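Local coordinates for chloride intracellular channel exc-4 (Caenorhabditis elegans, PDB 2YV9), which may insert into membranes to form chloride channels and is required to regulate the lumen size of the growing excretory canal, at residues Lys61-Asn64 / Ala69-Lys72; Glu21-Ala26 / Lys72-Ala77; Ser27-Arg32 / Arg259-Ser264; Ile34-Phe39 / Ile245-Glu250. One frame throughout, in Å; residues are numbered along the deposited sequence. Where two conformers were deposited one is given.

Contact 1: Lys61-Asn64 / Ala69-Lys72; sequences KTVN and AFKK
Val63 and Phe70 carry this contact almost alone: the CG1 methyl of the valine sits over one face of the phenyl ring, and the two side chains cross at about a right angle. The methyl is not centred on the ring. It lies over the side where the ring joins its own chain, with Val63 CG1 3.2 Å from Phe70 CD1 and 3.3 Å from Phe70 CG, while Phe70 CD2 stands farther off at 4.0 Å. For two carbons these are close approaches, so methyl and ring are firmly pressed together. Torsions explain the meeting. Val63 holds CG1 opposite its backbone N (chi1 170°), out toward the helix, while CG2 takes the place beside that N and packs on Tyr23 of strand 19-25. Phe70 is likewise fully extended at chi1 (-180°), which reaches the ring back from helix 68-74 to the end of strand 57-63. Phe70 CB also lies 3.9 Å from Asn64 O, and that carbonyl is hydrogen-bonded to Ser67 OG, which also bonds Phe70 N, tying the strand end to the first turn of the helix. Replacing Phe70 with an alanine would probably leave the Val63 methyl without the ring face it rests on and open a gap between helix and sheet. No hydrogen bond joins the two side chains, so van der Waals and CH-pi contact hold this strand-to-helix step of the thioredoxin-like domain, with the polar link made through Ser67 of the connecting loop to the backbones of Asn64 and Phe70.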
loop_
_atom_site.group_PDB
_atom_site.type_symbol
_atom_site.label_atom_id
_atom_site.label_comp_id
_atom_site.label_asym_id
_atom_site.label_seq_id
_atom_site.Cartn_x
_atom_site.Cartn_y
_atom_site.Cartn_z
ATOM N N LYS A 61 11.854 11.938 3.748
ATOM C CA LYS A 61 11.538 13.117 2.931
ATOM C C LYS A 61 10.040 13.242 2.728
ATOM O O LYS A 61 9.377 12.243 2.480
ATOM C CB LYS A 61 12.204 13.012 1.561
ATOM C CG LYS A 61 13.712 13.029 1.627
ATOM C CD LYS A 61 14.363 12.912 0.261
ATOM C CE LYS A 61 15.884 12.873 0.378
ATOM N NZ LYS A 61 16.433 14.065 1.083
ATOM N N THR A 62 9.531 14.473 2.818
ATOM C CA THR A 62 8.114 14.733 2.670
ATOM C C THR A 62 7.795 15.085 1.226
ATOM O O THR A 62 8.575 15.757 0.561
ATOM C CB THR A 62 7.628 15.904 3.559
ATOM O OG1 THR A 62 8.157 17.144 3.042
ATOM C CG2 THR A 62 8.012 15.687 5.081
ATOM N N VAL A 63 6.625 14.672 0.761
ATOM C CA VAL A 63 6.203 14.932 -0.601
ATOM C C VAL A 63 4.752 15.371 -0.694
ATOM O O VAL A 63 3.866 14.901 0.024
ATOM C CB VAL A 63 6.425 13.663 -1.470
ATOM C CG1 VAL A 63 5.776 13.813 -2.827
ATOM C CG2 VAL A 63 7.898 13.385 -1.617
ATOM N N ASN A 64 4.500 16.287 -1.621
ATOM C CA ASN A 64 3.174 16.669 -1.975
ATOM C C ASN A 64 2.739 15.680 -3.038
ATOM O O ASN A 64 3.266 15.669 -4.146
ATOM C CB ASN A 64 3.220 18.103 -2.517
ATOM C CG ASN A 64 1.877 18.668 -2.779
ATOM O OD1 ASN A 64 0.930 17.947 -3.079
ATOM N ND2 ASN A 64 1.784 19.999 -2.721
ATOM N N ALA A 69 6.219 16.309 -10.354
ATOM C CA ALA A 69 7.453 15.527 -10.296
ATOM C C ALA A 69 7.229 14.209 -9.563
ATOM O O ALA A 69 7.811 13.190 -9.926
ATOM C CB ALA A 69 8.591 16.311 -9.630
ATOM N N PHE A 70 6.383 14.244 -8.546
ATOM C CA PHE A 70 6.132 13.035 -7.737
ATOM C C PHE A 70 5.313 12.035 -8.511
ATOM O O PHE A 70 5.583 10.847 -8.487
ATOM C CB PHE A 70 5.390 13.345 -6.448
ATOM C CG PHE A 70 5.145 12.126 -5.625
ATOM C CD1 PHE A 70 6.208 11.480 -4.998
ATOM C CD2 PHE A 70 3.888 11.581 -5.532
ATOM C CE1 PHE A 70 6.000 10.335 -4.257
ATOM C CE2 PHE A 70 3.675 10.440 -4.769
ATOM C CZ PHE A 70 4.736 9.799 -4.163
ATOM N N LYS A 71 4.312 12.537 -9.234
ATOM C CA LYS A 71 3.508 11.711 -10.115
ATOM C C LYS A 71 4.353 11.080 -11.197
ATOM O O LYS A 71 4.156 9.926 -11.529
ATOM C CB LYS A 71 2.384 12.534 -10.754
ATOM C CG LYS A 71 1.328 13.001 -9.766
ATOM C CD LYS A 71 0.222 13.770 -10.470
ATOM C CE LYS A 71 -0.866 14.228 -9.501
ATOM N NZ LYS A 71 -1.996 14.919 -10.221
ATOM N N LYS A 72 5.292 11.841 -11.759
ATOM C CA LYS A 72 6.083 11.333 -12.849
ATOM C C LYS A 72 7.173 10.382 -12.351
ATOM O O LYS A 72 7.457 9.361 -12.986
ATOM C CB LYS A 72 6.742 12.496 -13.599
ATOM C CG LYS A 72 7.323 12.086 -14.925
ATOM C CD LYS A 72 8.121 13.216 -15.567
ATOM C CE LYS A 72 7.297 14.435 -15.849
ATOM N NZ LYS A 72 7.977 15.287 -16.870
#

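Contact 2: Glu21-Ala26 / Lys72-Ala77; sequences ELYVKA and KNFLGA
Phe74 turns the edge of its ring toward the face of Tyr23, CZ leading, with Phe74 CZ 4.4 Å from Tyr23 CE2. The ring centroids are 5.5 Å apart and the planes meet at 58°, a tilted edge-to-face pair. Coming into it along the chain, Lys72 and Asn73 look to the second subunit, where Lys72 makes a weak, long ion pair with Glu139 of that subunit and Asn73 OD1 a hydrogen bond with its Arg135. Phe74 follows, its ring beside the backbone N and opposite the carbonyl carbon (chi1 -59°), which sends it to the sheet. Leu75 then breaks the helical course with a positive phi, and Gly76 takes backbone angles that would jam a CB against the preceding carbonyl. Together they make a type I' turn, closed by Ala77 N bonding Phe74 O at 2.9 Å. Ala77 then packs on Thr92, one of the residues at the bound calcium ion. Within the sheet, strand 19-25 runs between 57-63 and 81-84. Tyr23 touches Ile83, and Phe74 touches Ile81 and Ile83, so helix 68-74 covers this face of the thioredoxin-like sheet, while Leu22 and Val24 turn the other way, to helix 38-52.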
loop_
_atom_site.group_PDB
_atom_site.type_symbol
_atom_site.label_atom_id
_atom_site.label_comp_id
_atom_site.label_asym_id
_atom_site.label_seq_id
_atom_site.Cartn_x
_atom_site.Cartn_y
_atom_site.Cartn_z
ATOM N N GLU A 21 15.540 5.100 2.185
ATOM C CA GLU A 21 14.905 6.412 2.159
ATOM C C GLU A 21 13.402 6.162 2.149
ATOM O O GLU A 21 12.923 5.310 1.415
ATOM C CB GLU A 21 15.368 7.230 0.947
ATOM C CG GLU A 21 16.898 7.273 0.831
ATOM C CD GLU A 21 17.391 7.867 -0.474
ATOM O OE1 GLU A 21 17.020 9.025 -0.776
ATOM O OE2 GLU A 21 18.181 7.188 -1.176
ATOM N N LEU A 22 12.694 6.842 3.042
ATOM C CA LEU A 22 11.249 6.776 3.122
ATOM C C LEU A 22 10.658 8.107 2.717
ATOM O O LEU A 22 11.025 9.146 3.268
ATOM C CB LEU A 22 10.835 6.457 4.547
ATOM C CG LEU A 22 9.330 6.244 4.702
ATOM C CD1 LEU A 22 8.879 4.939 4.060
ATOM C CD2 LEU A 22 9.019 6.224 6.179
ATOM N N TYR A 23 9.736 8.057 1.753
ATOM C CA TYR A 23 9.020 9.226 1.287
ATOM C C TYR A 23 7.665 9.149 1.960
ATOM O O TYR A 23 7.012 8.116 1.902
ATOM C CB TYR A 23 8.841 9.181 -0.236
ATOM C CG TYR A 23 10.110 9.459 -1.007
ATOM C CD1 TYR A 23 10.382 10.712 -1.518
ATOM C CD2 TYR A 23 11.073 8.464 -1.169
ATOM C CE1 TYR A 23 11.554 10.960 -2.214
ATOM C CE2 TYR A 23 12.232 8.706 -1.873
ATOM C CZ TYR A 23 12.472 9.951 -2.387
ATOM O OH TYR A 23 13.651 10.174 -3.076
ATOM N N VAL A 24 7.268 10.221 2.615
ATOM C CA VAL A 24 6.016 10.296 3.346
ATOM C C VAL A 24 5.144 11.426 2.780
ATOM O O VAL A 24 5.639 12.440 2.329
ATOM C CB VAL A 24 6.233 10.466 4.865
ATOM C CG1 VAL A 24 7.032 9.238 5.439
ATOM C CG2 VAL A 24 6.896 11.826 5.215
ATOM N N LYS A 25 3.832 11.245 2.875
ATOM C CA LYS A 25 2.907 12.281 2.477
ATOM C C LYS A 25 3.088 13.539 3.331
ATOM O O LYS A 25 3.086 13.462 4.548
ATOM C CB LYS A 25 1.472 11.770 2.629
ATOM C CG LYS A 25 0.446 12.782 2.143
ATOM C CD LYS A 25 -1.001 12.504 2.574
ATOM C CE LYS A 25 -1.869 13.755 2.269
ATOM N NZ LYS A 25 -1.511 14.974 3.137
ATOM N N ALA A 26 3.254 14.699 2.684
ATOM C CA ALA A 26 3.411 15.965 3.375
ATOM C C ALA A 26 2.069 16.509 3.879
ATOM O O ALA A 26 0.999 16.227 3.321
ATOM C CB ALA A 26 4.057 17.025 2.407
ATOM N N LYS A 72 5.292 11.841 -11.759
ATOM C CA LYS A 72 6.083 11.333 -12.849
ATOM C C LYS A 72 7.173 10.382 -12.351
ATOM O O LYS A 72 7.457 9.361 -12.986
ATOM C CB LYS A 72 6.742 12.496 -13.599
ATOM C CG LYS A 72 7.323 12.086 -14.925
ATOM C CD LYS A 72 8.121 13.216 -15.567
ATOM C CE LYS A 72 7.297 14.435 -15.849
ATOM N NZ LYS A 72 7.977 15.287 -16.870
ATOM N N ASN A 73 7.805 10.745 -11.241
ATOM C CA ASN A 73 8.850 9.875 -10.651
ATOM C C ASN A 73 8.370 8.499 -10.165
ATOM O O ASN A 73 9.106 7.519 -10.295
ATOM C CB ASN A 73 9.592 10.594 -9.529
ATOM C CG ASN A 73 10.476 11.701 -10.040
ATOM O OD1 ASN A 73 10.661 11.867 -11.244
ATOM N ND2 ASN A 73 11.040 12.468 -9.125
ATOM N N PHE A 74 7.146 8.415 -9.636
ATOM C CA PHE A 74 6.601 7.155 -9.110
ATOM C C PHE A 74 5.332 6.660 -9.783
ATOM O O PHE A 74 4.647 5.750 -9.294
ATOM C CB PHE A 74 6.430 7.273 -7.593
ATOM C CG PHE A 74 7.706 7.581 -6.893
ATOM C CD1 PHE A 74 8.657 6.575 -6.702
ATOM C CD2 PHE A 74 7.993 8.868 -6.471
ATOM C CE1 PHE A 74 9.856 6.850 -6.091
ATOM C CE2 PHE A 74 9.207 9.149 -5.855
ATOM C CZ PHE A 74 10.132 8.128 -5.658
ATOM N N LEU A 75 5.030 7.239 -10.948
ATOM C CA LEU A 75 3.945 6.765 -11.795
ATOM C C LEU A 75 2.667 6.454 -11.041
ATOM O O LEU A 75 2.024 5.433 -11.288
ATOM C CB LEU A 75 4.374 5.551 -12.613
ATOM C CG LEU A 75 5.523 5.763 -13.573
ATOM C CD1 LEU A 75 5.906 4.465 -14.236
ATOM C CD2 LEU A 75 5.108 6.817 -14.685
ATOM N N GLY A 76 2.271 7.360 -10.154
ATOM C CA GLY A 76 0.982 7.249 -9.459
ATOM C C GLY A 76 1.020 6.529 -8.119
ATOM O O GLY A 76 0.017 6.441 -7.413
ATOM N N ALA A 77 2.162 5.951 -7.777
ATOM C CA ALA A 77 2.259 5.318 -6.473
ATOM C C ALA A 77 2.174 6.380 -5.401
ATOM O O ALA A 77 2.626 7.509 -5.616
ATOM C CB ALA A 77 3.561 4.548 -6.382
#

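Contact 3: Ser27-Arg32 / Arg259-Ser264; sequences SGIDAR and RETLQS
Ser27 OG accepts two backbone N-H groups at once, from Ile29 N at 2.9 Å and from Asp30 N at 3.3 Å, both nearly straight, which makes an ST turn and an ST motif together. The same hydroxyl is also hydrogen-bonded to Asp243. This turn presents Ile29 to the other segment. With CG1 beside the backbone N (chi1 -64°), the CG2 branch stands opposite that N and comes down on Thr261, with Ile29 CG2 3.3 Å from Thr261 O and 3.7 Å from Thr261 CG2. The two side chains cross at a slant, methyl against methyl, and the polar branch of the threonine is used otherwise, Thr261 OG1 bonding Asn257 O.

A second turn follows the first. Asp30 OD1 is met from above its carboxylate plane by Arg32 N at 3.0 Å, an Asx turn, and the same oxygen takes Arg32 NE on its syn side. Arg32 NH2 makes a salt bridge to Asp30 OD2 at 3.1 Å, that oxygen lying nearly in the guanidinium plane, so the arginine grips the carboxylate of its own loop side-on, one nitrogen to each oxygen.

The loop 27-32 connects strand 19-25 to helix 38-52. Helix 241-251 runs beside it, offering Asp243 and His246 to Ile29, and the short, weakly bonded helix 258-262 packs against the isoleucine methyls at the surface of the molecule.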
loop_
_atom_site.group_PDB
_atom_site.type_symbol
_atom_site.label_atom_id
_atom_site.label_comp_id
_atom_site.label_asym_id
_atom_site.label_seq_id
_atom_site.Cartn_x
_atom_site.Cartn_y
_atom_site.Cartn_z
ATOM N N SER A 27 2.163 17.400 4.859
ATOM C CA SER A 27 1.029 18.181 5.292
ATOM C C SER A 27 0.460 18.970 4.127
ATOM O O SER A 27 1.221 19.514 3.342
ATOM C CB SER A 27 1.477 19.185 6.336
ATOM O OG SER A 27 0.495 20.198 6.507
ATOM N N GLY A 28 -0.859 19.049 4.024
ATOM C CA GLY A 28 -1.489 19.909 3.014
ATOM C C GLY A 28 -1.531 21.376 3.432
ATOM O O GLY A 28 -2.051 22.226 2.681
ATOM N N ILE A 29 -1.006 21.714 4.600
ATOM C CA ILE A 29 -0.992 23.149 5.031
ATOM C C ILE A 29 0.372 23.708 4.645
ATOM O O ILE A 29 0.471 24.769 3.996
ATOM C CB ILE A 29 -1.209 23.295 6.583
ATOM C CG1 ILE A 29 -2.591 22.803 7.007
ATOM C CG2 ILE A 29 -1.033 24.745 7.059
ATOM C CD1 ILE A 29 -2.769 22.798 8.538
ATOM N N ASP A 30 1.420 23.013 5.077
ATOM C CA ASP A 30 2.810 23.366 4.761
ATOM C C ASP A 30 3.552 22.114 4.341
ATOM O O ASP A 30 3.838 21.248 5.158
ATOM C CB ASP A 30 3.483 23.964 5.953
ATOM C CG ASP A 30 4.926 24.391 5.685
ATOM O OD1 ASP A 30 5.499 24.035 4.639
ATOM O OD2 ASP A 30 5.474 25.089 6.556
ATOM N N ALA A 31 3.883 22.021 3.063
ATOM C CA ALA A 31 4.458 20.773 2.517
ATOM C C ALA A 31 5.840 20.418 3.051
ATOM O O ALA A 31 6.330 19.315 2.758
ATOM C CB ALA A 31 4.487 20.804 0.975
ATOM N N ARG A 32 6.487 21.319 3.787
ATOM C CA ARG A 32 7.759 21.028 4.430
ATOM C C ARG A 32 7.561 20.196 5.703
ATOM O O ARG A 32 8.521 19.636 6.207
ATOM C CB ARG A 32 8.494 22.300 4.781
ATOM C CG ARG A 32 8.788 23.150 3.520
ATOM C CD ARG A 32 9.310 24.534 3.872
ATOM N NE ARG A 32 8.394 25.290 4.734
ATOM C CZ ARG A 32 8.505 26.589 5.012
ATOM N NH1 ARG A 32 9.487 27.316 4.489
ATOM N NH2 ARG A 32 7.620 27.169 5.816
ATOM N N ARG A 259 -6.491 31.212 9.907
ATOM C CA ARG A 259 -5.895 31.234 11.245
ATOM C C ARG A 259 -5.206 29.916 11.600
ATOM O O ARG A 259 -3.996 29.897 11.830
ATOM C CB ARG A 259 -6.960 31.570 12.298
ATOM C CG ARG A 259 -6.399 31.979 13.652
ATOM C CD ARG A 259 -7.516 32.246 14.647
ATOM N NE ARG A 259 -8.159 31.009 15.090
ATOM C CZ ARG A 259 -7.665 30.175 16.004
ATOM N NH1 ARG A 259 -6.498 30.423 16.599
ATOM N NH2 ARG A 259 -8.340 29.075 16.327
ATOM N N GLU A 260 -5.970 28.822 11.632
ATOM C CA GLU A 260 -5.422 27.494 11.964
ATOM C C GLU A 260 -4.502 26.922 10.874
ATOM O O GLU A 260 -3.804 25.901 11.086
ATOM C CB GLU A 260 -6.536 26.492 12.268
ATOM C CG GLU A 260 -7.567 26.335 11.174
ATOM C CD GLU A 260 -8.907 26.947 11.520
ATOM O OE1 GLU A 260 -9.871 26.684 10.770
ATOM O OE2 GLU A 260 -9.001 27.678 12.533
ATOM N N THR A 261 -4.545 27.569 9.712
ATOM C CA THR A 261 -3.619 27.334 8.624
ATOM C C THR A 261 -2.325 28.051 8.959
ATOM O O THR A 261 -1.233 27.617 8.575
ATOM C CB THR A 261 -4.193 27.894 7.306
ATOM O OG1 THR A 261 -5.480 27.307 7.054
ATOM C CG2 THR A 261 -3.249 27.621 6.135
ATOM N N LEU A 262 -2.457 29.167 9.676
ATOM C CA LEU A 262 -1.303 29.897 10.194
ATOM C C LEU A 262 -0.991 29.518 11.643
ATOM O O LEU A 262 -0.001 30.007 12.194
ATOM C CB LEU A 262 -1.513 31.419 10.071
ATOM C CG LEU A 262 -1.469 32.009 8.651
ATOM C CD1 LEU A 262 -1.785 33.508 8.669
ATOM C CD2 LEU A 262 -0.118 31.742 7.980
ATOM N N GLN A 263 -1.817 28.670 12.263
ATOM C CA GLN A 263 -1.486 28.149 13.599
ATOM C C GLN A 263 -0.109 27.551 13.521
ATOM O O GLN A 263 0.153 26.707 12.663
ATOM C CB GLN A 263 -2.439 27.050 14.080
ATOM C CG GLN A 263 -3.530 27.493 15.027
ATOM C CD GLN A 263 -4.508 26.365 15.319
ATOM O OE1 GLN A 263 -4.108 25.201 15.436
ATOM N NE2 GLN A 263 -5.791 26.700 15.436
ATOM N N SER A 264 0.759 27.978 14.428
ATOM C CA SER A 264 2.106 27.476 14.522
ATOM C C SER A 264 2.008 26.044 15.023
ATOM O O SER A 264 1.166 25.764 15.841
ATOM C CB SER A 264 2.898 28.327 15.489
ATOM O OG SER A 264 2.727 29.692 15.139
#

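Contact 4: Ile34-Phe39 / Ile245-Glu250; sequences IGADLF and IHHYKE
Chi1 of 171° swings the imidazole of His247 away from its own backbone N and out to Ala36, and chi2 of 91° turns the ring broadside to that residue's backbone. Ala36 O then lies 3.9 Å above the His247 ring plane, over its centre. At the root of the side chain, Ala36 CB rests on His247 CB at 3.7 Å. A water completes the pairing: it accepts from Ala36 N at 3.0 Å and is hydrogen-bonded to His247 ND1, also at 3.0 Å, so the imidazole touches the loop by its face and reaches it through water at ND1. A leucine in place of His247 would probably deprive this water of one partner and leave the Ala36 carbonyl without a flat ring beneath it. Next along the helix, Tyr248 takes the edge of His247 on its own ring face, with His247 CD2 3.8 Å above the Tyr248 plane. The hydroxyl of Tyr248 is bonded to Tyr127 and His201, and Leu38 CD1 lies 4.3 Å from Tyr248 OH. Asp37, the N-cap of helix 38-52, accepts from Cys40 N on OD2, and the same oxygen takes a weak bond from Phe39 N, 2.9 Å long but bent to 118°. The contact lies at the domain interface of the GST fold. The loop leading into helix 38-52, predicted to become transmembrane after insertion, meets helix 241-251 of the helical domain, while Leu38 packs on Pro197 and His201 of helix 190-210 and on Tyr127 of helix 117-140.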
loop_
_atom_site.group_PDB
_atom_site.type_symbol
_atom_site.label_atom_id
_atom_site.label_comp_id
_atom_site.label_asym_id
_atom_site.label_seq_id
_atom_site.Cartn_x
_atom_site.Cartn_y
_atom_site.Cartn_z
ATOM N N ILE A 34 5.804 16.996 7.859
ATOM C CA ILE A 34 5.320 15.630 7.673
ATOM C C ILE A 34 3.805 15.603 7.871
ATOM O O ILE A 34 3.283 16.313 8.693
ATOM C CB ILE A 34 6.018 14.638 8.624
ATOM C CG1 ILE A 34 5.693 14.932 10.113
ATOM C CG2 ILE A 34 7.551 14.718 8.430
ATOM C CD1 ILE A 34 6.096 13.776 11.047
ATOM N N GLY A 35 3.110 14.788 7.085
ATOM C CA GLY A 35 1.685 14.632 7.218
ATOM C C GLY A 35 1.306 13.541 8.170
ATOM O O GLY A 35 2.145 13.038 8.930
ATOM N N ALA A 36 0.030 13.191 8.136
ATOM C CA ALA A 36 -0.585 12.298 9.121
ATOM C C ALA A 36 -1.035 10.967 8.562
ATOM O O ALA A 36 -1.913 10.318 9.147
ATOM C CB ALA A 36 -1.693 12.977 9.808
ATOM N N ASP A 37 -0.374 10.520 7.508
ATOM C CA ASP A 37 -0.692 9.256 6.904
ATOM C C ASP A 37 -0.276 8.167 7.889
ATOM O O ASP A 37 0.902 8.137 8.325
ATOM C CB ASP A 37 -0.016 9.100 5.550
ATOM C CG ASP A 37 -0.351 7.785 4.885
ATOM O OD1 ASP A 37 -1.147 7.816 3.913
ATOM O OD2 ASP A 37 0.179 6.712 5.297
ATOM N N LEU A 38 -1.230 7.278 8.242
ATOM C CA LEU A 38 -0.875 6.263 9.268
ATOM C C LEU A 38 0.110 5.194 8.803
ATOM O O LEU A 38 0.936 4.673 9.597
ATOM C CB LEU A 38 -2.136 5.613 9.762
ATOM C CG LEU A 38 -3.022 6.452 10.658
ATOM C CD1 LEU A 38 -4.421 5.790 10.805
ATOM C CD2 LEU A 38 -2.399 6.664 12.023
ATOM N N PHE A 39 0.074 4.864 7.527
ATOM C CA PHE A 39 1.018 3.852 6.971
ATOM C C PHE A 39 2.432 4.427 6.924
ATOM O O PHE A 39 3.390 3.736 7.179
ATOM C CB PHE A 39 0.494 3.359 5.647
ATOM C CG PHE A 39 -0.868 2.824 5.777
ATOM C CD1 PHE A 39 -1.079 1.634 6.460
ATOM C CD2 PHE A 39 -1.960 3.565 5.416
ATOM C CE1 PHE A 39 -2.383 1.134 6.638
ATOM C CE2 PHE A 39 -3.246 3.066 5.632
ATOM C CZ PHE A 39 -3.440 1.853 6.222
ATOM N N ILE A 245 -5.217 17.157 12.442
ATOM C CA ILE A 245 -6.561 17.753 12.278
ATOM C C ILE A 245 -6.827 18.017 10.807
ATOM O O ILE A 245 -7.861 17.605 10.257
ATOM C CB ILE A 245 -6.697 19.020 13.111
ATOM C CG1 ILE A 245 -6.668 18.713 14.611
ATOM C CG2 ILE A 245 -8.013 19.712 12.787
ATOM C CD1 ILE A 245 -6.128 19.886 15.438
ATOM N N HIS A 246 -5.859 18.609 10.109
ATOM C CA HIS A 246 -6.051 18.938 8.703
ATOM C C HIS A 246 -6.221 17.728 7.803
ATOM O O HIS A 246 -7.014 17.748 6.888
ATOM C CB HIS A 246 -4.886 19.775 8.221
ATOM C CG HIS A 246 -5.142 20.431 6.904
ATOM N ND1 HIS A 246 -4.673 19.923 5.712
ATOM C CD2 HIS A 246 -5.862 21.535 6.588
ATOM C CE1 HIS A 246 -5.073 20.705 4.718
ATOM N NE2 HIS A 246 -5.803 21.685 5.223
ATOM N N HIS A 247 -5.514 16.638 8.141
ATOM C CA HIS A 247 -5.613 15.413 7.397
ATOM C C HIS A 247 -7.060 14.945 7.354
ATOM O O HIS A 247 -7.567 14.626 6.275
ATOM C CB HIS A 247 -4.660 14.373 8.037
ATOM C CG HIS A 247 -4.809 12.984 7.510
ATOM N ND1 HIS A 247 -4.077 12.504 6.445
ATOM C CD2 HIS A 247 -5.573 11.949 7.939
ATOM C CE1 HIS A 247 -4.377 11.230 6.246
ATOM N NE2 HIS A 247 -5.295 10.874 7.127
ATOM N N TYR A 248 -7.705 14.884 8.523
ATOM C CA TYR A 248 -9.075 14.377 8.591
ATOM C C TYR A 248 -9.991 15.457 8.008
ATOM O O TYR A 248 -10.936 15.125 7.322
ATOM C CB TYR A 248 -9.491 13.989 9.985
ATOM C CG TYR A 248 -8.787 12.733 10.442
ATOM C CD1 TYR A 248 -9.286 11.489 10.127
ATOM C CD2 TYR A 248 -7.583 12.820 11.101
ATOM C CE1 TYR A 248 -8.612 10.347 10.517
ATOM C CE2 TYR A 248 -6.902 11.716 11.510
ATOM C CZ TYR A 248 -7.432 10.457 11.201
ATOM O OH TYR A 248 -6.706 9.333 11.567
ATOM N N LYS A 249 -9.675 16.729 8.248
ATOM C CA LYS A 249 -10.548 17.787 7.667
ATOM C C LYS A 249 -10.556 17.754 6.150
ATOM O O LYS A 249 -11.633 17.843 5.546
ATOM C CB LYS A 249 -10.239 19.172 8.260
ATOM C CG LYS A 249 -10.760 19.276 9.666
ATOM C CD LYS A 249 -10.547 20.615 10.321
ATOM C CE LYS A 249 -11.275 21.710 9.621
ATOM N NZ LYS A 249 -11.424 22.905 10.505
ATOM N N GLU A 250 -9.389 17.572 5.523
ATOM C CA GLU A 250 -9.284 17.606 4.074
ATOM C C GLU A 250 -10.022 16.452 3.385
ATOM O O GLU A 250 -10.538 16.629 2.267
ATOM C CB GLU A 250 -7.821 17.809 3.574
ATOM C CG GLU A 250 -6.840 16.620 3.685
ATOM C CD GLU A 250 -5.374 16.951 3.257
ATOM O OE1 GLU A 250 -5.168 17.977 2.548
ATOM O OE2 GLU A 250 -4.418 16.174 3.616
HETATM O O HOH W 1 -1.653 14.126 5.899
#

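Overall arrangement
From the N terminus, strand 19-25 opens contact 2, the loop after it opens contact 3, and the entry to helix 38-52 opens contact 4. Contact 1 closes first, a short loop between strand 57-63 and helix 68-74. Contact 2 closes next, on the end of the same helix, sharing Lys72 with contact 1. Much later 245-250 closes contact 4, nested inside contact 3, which 259-264 closes; contact 1 is nested in both, while contact 2 crosses both. Contacts 1 and 2 thus bind the thioredoxin-like sheet to one helix, and contacts 3 and 4 bind its loops to late helices. A Lys25-Glu250 salt bridge links contacts 2 and 4.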